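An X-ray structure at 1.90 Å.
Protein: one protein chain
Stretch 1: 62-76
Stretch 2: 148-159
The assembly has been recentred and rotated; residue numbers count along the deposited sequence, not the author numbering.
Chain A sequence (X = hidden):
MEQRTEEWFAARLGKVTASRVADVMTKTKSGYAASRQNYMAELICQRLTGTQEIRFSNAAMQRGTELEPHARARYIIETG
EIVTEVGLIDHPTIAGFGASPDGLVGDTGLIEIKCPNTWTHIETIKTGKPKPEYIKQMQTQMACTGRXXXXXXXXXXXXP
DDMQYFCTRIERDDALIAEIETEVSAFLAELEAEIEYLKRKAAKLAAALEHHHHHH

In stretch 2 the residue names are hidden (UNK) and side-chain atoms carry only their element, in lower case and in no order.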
# COMPACT_ATOMS: atom_id res chain seq x y z
N GLN A 62 -2.09 -13.00 9.92
CA GLN A 62 -2.70 -14.31 9.96
C GLN A 62 -1.76 -15.35 10.61
O GLN A 62 -2.20 -16.16 11.44
CB GLN A 62 -3.09 -14.74 8.55
CG GLN A 62 -3.70 -16.15 8.44
CD GLN A 62 -4.44 -16.38 7.12
OE1 GLN A 62 -4.93 -15.43 6.49
NE2 GLN A 62 -4.55 -17.65 6.72
N ARG A 63 -0.49 -15.31 10.22
CA ARG A 63 0.51 -16.25 10.73
C ARG A 63 0.58 -16.05 12.25
O ARG A 63 0.54 -17.02 13.02
CB ARG A 63 1.88 -15.99 10.08
CG ARG A 63 2.95 -16.98 10.54
CD ARG A 63 4.30 -16.31 10.58
NE ARG A 63 5.15 -16.96 11.57
CZ ARG A 63 5.29 -16.56 12.84
NH1 ARG A 63 6.09 -17.26 13.62
NH2 ARG A 63 4.65 -15.47 13.30
N GLY A 64 0.62 -14.78 12.66
CA GLY A 64 0.59 -14.36 14.04
C GLY A 64 -0.55 -14.91 14.88
O GLY A 64 -0.31 -15.48 15.95
N THR A 65 -1.79 -14.73 14.39
CA THR A 65 -3.00 -15.20 15.07
C THR A 65 -2.94 -16.70 15.25
O THR A 65 -3.31 -17.21 16.32
CB THR A 65 -4.31 -14.79 14.30
OG1 THR A 65 -4.35 -13.36 14.21
CG2 THR A 65 -5.55 -15.24 15.03
N GLU A 66 -2.45 -17.40 14.23
CA GLU A 66 -2.37 -18.84 14.29
C GLU A 66 -1.31 -19.35 15.27
O GLU A 66 -1.43 -20.45 15.77
CB GLU A 66 -2.09 -19.43 12.91
CG GLU A 66 -3.38 -19.65 12.13
CD GLU A 66 -3.14 -20.25 10.78
OE1 GLU A 66 -2.30 -19.69 10.05
OE2 GLU A 66 -3.81 -21.26 10.44
N LEU A 67 -0.28 -18.56 15.49
CA LEU A 67 0.78 -18.91 16.46
C LEU A 67 0.40 -18.61 17.92
O LEU A 67 1.09 -19.06 18.87
CB LEU A 67 2.06 -18.18 16.15
CG LEU A 67 3.41 -18.72 16.70
CD1 LEU A 67 3.76 -20.09 16.09
CD2 LEU A 67 4.47 -17.67 16.41
N GLU A 68 -0.62 -17.81 18.15
CA GLU A 68 -0.82 -17.36 19.53
C GLU A 68 -1.10 -18.54 20.54
O GLU A 68 -0.63 -18.49 21.68
CB GLU A 68 -1.86 -16.22 19.57
CG GLU A 68 -2.56 -15.89 20.89
CD GLU A 68 -3.82 -15.03 20.61
OE1 GLU A 68 -3.70 -14.04 19.80
OE2 GLU A 68 -4.91 -15.40 21.15
N PRO A 69 -1.80 -19.59 20.12
CA PRO A 69 -1.88 -20.68 21.10
C PRO A 69 -0.57 -21.42 21.39
O PRO A 69 -0.50 -22.08 22.42
CB PRO A 69 -2.85 -21.65 20.47
CG PRO A 69 -2.93 -21.26 19.01
CD PRO A 69 -2.65 -19.82 18.94
N HIS A 70 0.41 -21.32 20.50
CA HIS A 70 1.74 -21.91 20.73
C HIS A 70 2.33 -21.05 21.80
O HIS A 70 2.92 -21.56 22.77
CB HIS A 70 2.65 -21.86 19.50
CG HIS A 70 2.26 -22.75 18.35
ND1 HIS A 70 1.00 -22.78 17.78
CD2 HIS A 70 3.03 -23.56 17.58
CE1 HIS A 70 0.99 -23.60 16.75
NE2 HIS A 70 2.22 -24.08 16.60
N ALA A 71 2.26 -19.73 21.61
CA ALA A 71 2.80 -18.78 22.57
C ALA A 71 2.16 -18.96 23.95
O ALA A 71 2.86 -18.91 24.98
CB ALA A 71 2.60 -17.30 22.09
N ARG A 72 0.84 -19.12 23.97
CA ARG A 72 0.09 -19.34 25.22
C ARG A 72 0.67 -20.60 25.91
O ARG A 72 0.94 -20.56 27.12
CB ARG A 72 -1.43 -19.52 24.99
CG ARG A 72 -2.26 -19.50 26.34
CD ARG A 72 -3.83 -19.51 26.10
NE ARG A 72 -4.26 -18.20 25.56
CZ ARG A 72 -4.51 -17.92 24.27
NH1 ARG A 72 -4.41 -18.87 23.32
NH2 ARG A 72 -4.85 -16.70 23.90
N ALA A 73 0.87 -21.68 25.16
CA ALA A 73 1.39 -22.92 25.74
C ALA A 73 2.79 -22.68 26.26
O ALA A 73 3.08 -23.05 27.39
CB ALA A 73 1.34 -24.07 24.77
N ARG A 74 3.66 -22.05 25.47
CA ARG A 74 5.01 -21.75 25.91
C ARG A 74 5.05 -20.95 27.21
O ARG A 74 5.93 -21.18 28.08
CB ARG A 74 5.81 -21.01 24.81
CG ARG A 74 7.26 -20.69 25.19
CD ARG A 74 8.17 -22.00 25.28
NE ARG A 74 9.58 -21.58 25.27
CZ ARG A 74 10.36 -21.46 24.19
NH1 ARG A 74 9.94 -21.82 22.98
NH2 ARG A 74 11.60 -21.02 24.33
N TYR A 75 4.14 -19.99 27.35
CA TYR A 75 4.11 -19.18 28.57
C TYR A 75 3.84 -20.08 29.79
O TYR A 75 4.51 -19.94 30.80
CB TYR A 75 3.01 -18.12 28.48
CG TYR A 75 2.68 -17.42 29.78
CD1 TYR A 75 3.48 -16.38 30.25
CD2 TYR A 75 1.55 -17.78 30.53
CE1 TYR A 75 3.15 -15.68 31.39
CE2 TYR A 75 1.23 -17.08 31.71
CZ TYR A 75 2.03 -16.04 32.13
OH TYR A 75 1.77 -15.31 33.27
N ILE A 76 2.81 -20.92 29.70
CA ILE A 76 2.47 -21.89 30.81
C ILE A 76 3.65 -22.86 31.07
O ILE A 76 3.98 -23.18 32.23
CB ILE A 76 1.16 -22.64 30.52
CG1 ILE A 76 -0.03 -21.68 30.35
CG2 ILE A 76 0.77 -23.67 31.66
CD1 ILE A 76 -1.15 -22.30 29.50
N UNK A 148 -4.45 -6.90 38.48
CA UNK A 148 -3.35 -6.19 39.13
C UNK A 148 -2.05 -6.15 38.29
O UNK A 148 -1.21 -5.28 38.48
o UNK A 148 -5.85 -4.89 41.45
n UNK A 148 -3.77 -4.33 42.07
c UNK A 148 -4.26 -6.68 41.49
c UNK A 148 -3.08 -6.83 40.52
c UNK A 148 -4.70 -5.21 41.68
N UNK A 149 -1.89 -7.08 37.35
CA UNK A 149 -0.73 -7.03 36.41
C UNK A 149 -1.06 -7.79 35.15
O UNK A 149 -2.01 -8.55 35.10
c UNK A 149 0.15 -13.03 36.44
c UNK A 149 0.26 -10.31 37.03
c UNK A 149 0.44 -12.09 35.43
c UNK A 149 0.27 -9.03 37.68
c UNK A 149 -0.07 -12.64 37.74
c UNK A 149 -0.01 -9.29 39.02
c UNK A 149 0.00 -11.29 38.03
c UNK A 149 0.52 -10.74 35.71
n UNK A 149 -0.18 -10.64 39.22
c UNK A 149 0.54 -7.68 37.04
N UNK A 150 -0.21 -7.63 34.14
CA UNK A 150 -0.39 -8.35 32.87
C UNK A 150 1.02 -8.70 32.42
O UNK A 150 1.90 -7.87 32.40
c UNK A 150 -1.02 -7.46 31.81
s UNK A 150 -1.27 -8.32 30.22
N UNK A 151 1.21 -9.97 32.11
CA UNK A 151 2.49 -10.44 31.57
C UNK A 151 2.41 -10.25 30.05
O UNK A 151 1.53 -10.78 29.39
o UNK A 151 3.97 -11.23 33.78
c UNK A 151 2.64 -11.92 31.88
o UNK A 151 3.20 -13.29 33.80
c UNK A 151 3.34 -12.18 33.26
N UNK A 152 3.31 -9.46 29.52
CA UNK A 152 3.36 -9.23 28.09
C UNK A 152 4.29 -10.28 27.49
O UNK A 152 5.43 -10.38 27.92
c UNK A 152 5.48 -7.76 25.86
c UNK A 152 3.97 -7.86 27.88
c UNK A 152 3.43 -6.67 24.29
c UNK A 152 4.69 -6.93 23.70
c UNK A 152 4.22 -7.54 26.43
c UNK A 152 5.72 -7.44 24.49
c UNK A 152 3.20 -7.02 25.64
N UNK A 153 3.79 -11.10 26.59
CA UNK A 153 4.60 -12.17 25.98
C UNK A 153 4.78 -11.79 24.51
O UNK A 153 3.79 -11.45 23.84
c UNK A 153 3.69 -13.94 27.55
c UNK A 153 4.61 -14.64 25.24
c UNK A 153 3.85 -13.50 26.05
N UNK A 154 6.03 -11.81 24.02
CA UNK A 154 6.30 -11.82 22.57
C UNK A 154 6.91 -13.19 22.20
O UNK A 154 7.76 -13.72 22.95
o UNK A 154 7.51 -10.55 20.83
c UNK A 154 7.21 -10.64 22.22
N UNK A 155 6.45 -13.80 21.10
CA UNK A 155 6.89 -15.15 20.73
C UNK A 155 7.14 -15.28 19.23
O UNK A 155 6.27 -14.90 18.41
c UNK A 155 6.63 -20.27 20.29
c UNK A 155 5.82 -16.14 21.12
c UNK A 155 7.06 -18.29 21.58
c UNK A 155 7.33 -19.63 21.29
o UNK A 155 6.86 -21.57 19.97
c UNK A 155 6.13 -17.58 20.82
c UNK A 155 5.44 -18.26 19.82
c UNK A 155 5.69 -19.59 19.53
N UNK A 156 8.29 -15.84 18.90
CA UNK A 156 8.56 -16.17 17.50
C UNK A 156 9.32 -17.48 17.40
O UNK A 156 10.51 -17.53 17.71
o UNK A 156 9.95 -14.27 14.69
o UNK A 156 9.15 -16.28 14.77
c UNK A 156 9.52 -15.22 15.32
c UNK A 156 9.39 -15.05 16.86
N UNK A 157 8.64 -18.50 16.91
CA UNK A 157 9.23 -19.80 16.79
C UNK A 157 10.23 -19.95 15.64
O UNK A 157 10.84 -21.02 15.50
c UNK A 157 8.12 -20.86 16.66
o UNK A 157 7.40 -19.73 14.66
c UNK A 157 7.38 -20.77 15.34
o UNK A 157 6.78 -21.75 14.96
N UNK A 158 10.41 -18.92 14.82
CA UNK A 158 11.40 -19.05 13.72
C UNK A 158 12.83 -18.93 14.21
O UNK A 158 13.76 -19.30 13.48
c UNK A 158 9.32 -17.06 11.13
c UNK A 158 8.05 -15.00 11.63
c UNK A 158 11.14 -18.01 12.63
c UNK A 158 9.80 -18.27 11.97
n UNK A 158 8.84 -16.01 12.01
n UNK A 158 7.66 -14.09 12.52
n UNK A 158 7.62 -14.95 10.36
N UNK A 159 13.00 -18.39 15.42
CA UNK A 159 14.30 -18.04 15.96
C UNK A 159 14.92 -19.23 16.69
O UNK A 159 14.23 -20.18 16.97
c UNK A 159 13.93 -15.53 16.17
c UNK A 159 15.24 -15.10 15.48
c UNK A 159 14.13 -16.86 16.92
c UNK A 159 13.54 -14.47 17.10
O HOH W 1 6.11 -14.34 15.74

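Position 148 has three side-chain carbons, the third carrying one oxygen and one nitrogen, and touches nothing on the helix; it is Gln-148, an exposed polar residue ahead of the strand. Position 149 has one carbon followed by fused five- and six-membered rings holding eight carbons and one nitrogen. This is Trp-149, whose large ring reaches the helix although its CA-to-CB bond points sideways: CZ3 lies 4.1 Å from Tyr-75 OH.

Position 150 has one carbon and one sulfur and faces away from the helix; Cys-150 is small and suits that buried side. Position 151 has two carbons, the second bearing two oxygens, one of them close to the hydroxyl of Tyr-75. It is Asp-151: Tyr-75 OH donates a short hydrogen bond of 2.5 Å to OD2, and further bonds elsewhere in the structure help pay for burying the carboxylate.

Position 152 carries one carbon and a six-carbon ring, directed away; Phe-152 fills buried space there. Position 153, one carbon forked into two, is Val-153, a compact apolar residue whose CG2 packs 3.6 Å from Tyr-75 CD1. Position 154, one carbon and one oxygen, is Ser-154, again facing away.

At 155 a six-carbon ring bears an oxygen and lies along Leu-67, His-70, Ala-71 and Arg-74. Tyr-155 presents a ring face to Ala-71, whose CA is 4.1 Å from the ring centroid in a CH-pi contact, while its CD2 meets Leu-67 CD2 at 3.6 Å. The small Ala-71 side chain lets its CB come within 3.6 Å of Tyr-155 CB.

Positions 156 and 157 each have two carbons, the second carrying two oxygens, near Arg-63; they are Asp-156 and Asp-157. Arg-63 NH1 forms a salt bridge with Asp-157 OD2 at 3.0 Å, including a weak hydrogen bond, and another with Asp-156 OD1 at 3.4 Å, by charge alone.

Position 158 has three carbons, a nitrogen, then a carbon with two nitrogens lying flat over Arg-63. Arg-158 stacks with its guanidinium 3.4 Å from that of Arg-63, centre to centre; its NE also bonds Asp-156 OD1 at 2.8 Å, so nearby carboxylates offset the like charges. Position 159, four carbons forked at the second, is Leu-159, buried without touching the helix and closing a type I turn.

The contact rests on strand alternation: 151, 153 and 155 face the helix. Tyr-155 anchors its middle, Tyr-75 binds one end, and charged groups around Arg-63 secure the other, where a water bridges Arg-63 NH2 and Tyr-155 O.

Stretch 2 (148-159) QWCDFVSYDDRL
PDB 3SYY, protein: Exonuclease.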